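Local atomic coordinates of DNA repair protein RAD7 (Saccharomyces cerevisiae, PDB entry 5ZB2), a protein that promotes, as a component of the global genome repair complex, the nucleotide excision repair that removes damage from nontranscribed DNA. Residues I297-R302 with I313-N318. Residues are numbered along the deposited sequence; the frame is centred on the assembly and turned at random.
Sequences IECSFR and IELLLN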
loop_
_atom_site.group_PDB
_atom_site.type_symbol
_atom_site.label_atom_id
_atom_site.label_comp_id
_atom_site.label_asym_id
_atom_site.label_seq_id
_atom_site.Cartn_x
_atom_site.Cartn_y
_atom_site.Cartn_z
ATOM N N ILE A 297 19.781 -16.868 -34.210
ATOM C CA ILE A 297 20.689 -16.477 -33.142
ATOM C C ILE A 297 20.800 -17.562 -32.080
ATOM O O ILE A 297 21.876 -17.784 -31.524
ATOM C CB ILE A 297 20.217 -15.140 -32.526
ATOM C CG1 ILE A 297 20.265 -14.019 -33.568
ATOM C CG2 ILE A 297 21.041 -14.768 -31.297
ATOM C CD1 ILE A 297 21.647 -13.731 -34.130
ATOM N N GLU A 298 19.695 -18.246 -31.797
ATOM C CA GLU A 298 19.638 -19.241 -30.742
ATOM C C GLU A 298 18.891 -20.460 -31.254
ATOM O O GLU A 298 17.842 -20.329 -31.893
ATOM C CB GLU A 298 18.942 -18.673 -29.500
ATOM C CG GLU A 298 18.981 -19.572 -28.280
ATOM C CD GLU A 298 18.232 -18.968 -27.106
ATOM O OE1 GLU A 298 17.342 -19.647 -26.552
ATOM O OE2 GLU A 298 18.526 -17.807 -26.750
ATOM N N CYS A 299 19.435 -21.642 -30.975
ATOM C CA CYS A 299 18.814 -22.887 -31.406
ATOM C C CYS A 299 19.088 -23.970 -30.374
ATOM O O CYS A 299 20.230 -24.127 -29.932
ATOM C CB CYS A 299 19.343 -23.317 -32.776
ATOM S SG CYS A 299 18.566 -24.814 -33.410
ATOM N N SER A 300 18.048 -24.718 -30.004
ATOM C CA SER A 300 18.178 -25.807 -29.043
ATOM C C SER A 300 17.431 -27.039 -29.530
ATOM O O SER A 300 16.267 -26.947 -29.936
ATOM C CB SER A 300 17.650 -25.408 -27.664
ATOM O OG SER A 300 17.683 -26.519 -26.780
ATOM N N PHE A 301 18.105 -28.186 -29.476
ATOM C CA PHE A 301 17.501 -29.487 -29.735
ATOM C C PHE A 301 17.641 -30.406 -28.525
ATOM O O PHE A 301 17.690 -31.629 -28.668
ATOM C CB PHE A 301 18.123 -30.141 -30.969
ATOM C CG PHE A 301 17.978 -29.335 -32.230
ATOM C CD1 PHE A 301 16.727 -29.029 -32.733
ATOM C CD2 PHE A 301 19.097 -28.900 -32.921
ATOM C CE1 PHE A 301 16.592 -28.290 -33.897
ATOM C CE2 PHE A 301 18.970 -28.164 -34.089
ATOM C CZ PHE A 301 17.718 -27.858 -34.575
ATOM N N ARG A 302 17.697 -29.825 -27.326
ATOM C CA ARG A 302 17.885 -30.598 -26.104
ATOM C C ARG A 302 16.930 -31.782 -26.051
ATOM O O ARG A 302 15.708 -31.614 -26.121
ATOM C CB ARG A 302 17.680 -29.702 -24.878
ATOM C CG ARG A 302 17.905 -30.414 -23.545
ATOM C CD ARG A 302 17.648 -29.500 -22.352
ATOM N NE ARG A 302 16.245 -29.111 -22.278
ATOM C CZ ARG A 302 15.277 -29.882 -21.794
ATOM N NH1 ARG A 302 15.551 -31.097 -21.331
ATOM N NH2 ARG A 302 14.027 -29.438 -21.778
ATOM N N ILE A 313 24.230 -30.641 -39.778
ATOM C CA ILE A 313 25.001 -30.170 -40.926
ATOM C C ILE A 313 24.128 -29.301 -41.822
ATOM O O ILE A 313 24.519 -28.197 -42.216
ATOM C CB ILE A 313 25.600 -31.362 -41.698
ATOM C CG1 ILE A 313 26.623 -32.091 -40.819
ATOM C CG2 ILE A 313 26.251 -30.898 -43.003
ATOM C CD1 ILE A 313 27.203 -33.347 -41.443
ATOM N N GLU A 314 22.931 -29.788 -42.160
ATOM C CA GLU A 314 22.027 -29.000 -42.993
ATOM C C GLU A 314 21.698 -27.666 -42.333
ATOM O O GLU A 314 21.566 -26.644 -43.017
ATOM C CB GLU A 314 20.748 -29.788 -43.276
ATOM C CG GLU A 314 20.934 -31.009 -44.177
ATOM C CD GLU A 314 21.334 -30.648 -45.604
ATOM O OE1 GLU A 314 21.266 -29.455 -45.969
ATOM O OE2 GLU A 314 21.717 -31.564 -46.362
ATOM N N LEU A 315 21.561 -27.655 -41.004
ATOM C CA LEU A 315 21.313 -26.403 -40.294
ATOM C C LEU A 315 22.456 -25.417 -40.509
ATOM O O LEU A 315 22.236 -24.262 -40.890
ATOM C CB LEU A 315 21.113 -26.677 -38.799
ATOM C CG LEU A 315 21.024 -25.451 -37.881
ATOM C CD1 LEU A 315 19.793 -24.616 -38.195
ATOM C CD2 LEU A 315 21.022 -25.870 -36.416
ATOM N N LEU A 316 23.692 -25.861 -40.269
ATOM C CA LEU A 316 24.841 -24.964 -40.364
ATOM C C LEU A 316 25.073 -24.497 -41.797
ATOM O O LEU A 316 25.350 -23.315 -42.032
ATOM C CB LEU A 316 26.088 -25.662 -39.825
ATOM C CG LEU A 316 26.019 -26.117 -38.366
ATOM C CD1 LEU A 316 27.169 -27.052 -38.061
ATOM C CD2 LEU A 316 26.034 -24.926 -37.420
ATOM N N LEU A 317 24.967 -25.404 -42.767
ATOM C CA LEU A 317 25.279 -25.072 -44.152
ATOM C C LEU A 317 24.199 -24.245 -44.841
ATOM O O LEU A 317 24.429 -23.774 -45.958
ATOM C CB LEU A 317 25.524 -26.353 -44.953
ATOM C CG LEU A 317 26.961 -26.887 -44.936
ATOM C CD1 LEU A 317 27.481 -27.033 -43.516
ATOM C CD2 LEU A 317 27.044 -28.219 -45.669
ATOM N N ASN A 318 23.037 -24.051 -44.219
ATOM C CA ASN A 318 21.946 -23.294 -44.826
ATOM C C ASN A 318 21.736 -21.948 -44.135
ATOM O O ASN A 318 20.607 -21.473 -43.995
ATOM C CB ASN A 318 20.657 -24.113 -44.826
ATOM C CG ASN A 318 20.633 -25.161 -45.933
ATOM O OD1 ASN A 318 20.176 -24.895 -47.044
ATOM N ND2 ASN A 318 21.132 -26.356 -45.633
#
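Leu315 meets Cys299 and Phe301 through a single methyl group, a compact example of apolar packing between a helix and a strand with the residue that follows it. Leu315 CD2 lies 3.9 Å from Phe301 CE2 and 4.0 Å from Cys299 SG, so one branch of the leucine touches both side chains. The leucine and phenylalanine approach from opposite directions, and the methyl arrives at the rim of the ring, in its plane, instead of lying over a face. With SG anti to the backbone N (chi1 -177°), Cys299 presents its sulfur to the same methyl. No hydrogen bond crosses between 297-302 and 313-318; all three touching residues are buried, yet the two segments bury only 86 Å² between them. The closest CA atoms, those of Cys299 and Leu315, remain 9.9 Å apart, a gap spanned by side chains.

Such packing is characteristic of the leucine-rich-repeat solenoid that forms the C-terminal part of RAD7 held in this chain, where short parallel strands line one side of the arc and helices the other. Here strand 298-300 leads into helix 309-320, with strand 326-328 following. Phe288 of helix 281-290 touches both Phe301 and Leu315, carrying the apolar core into the preceding helix, while Cys299 packs on Leu327 of the following strand.

Polar interactions lie within each segment and with its other neighbours. On the helix, Asn318 ND2 donates to Glu314 O at 2.7 Å, in the carbonyl plane on a lone pair, and the acceptor also lies near the asparagine's amide plane. Asn318 ND2 also makes a weak bond to Glu314 OE1, at 3.1 Å. Beyond the strand, Glu274 OE2 is hydrogen-bonded to Ser300 OG, and Glu274 OE1 forms a salt bridge with Arg302 NE.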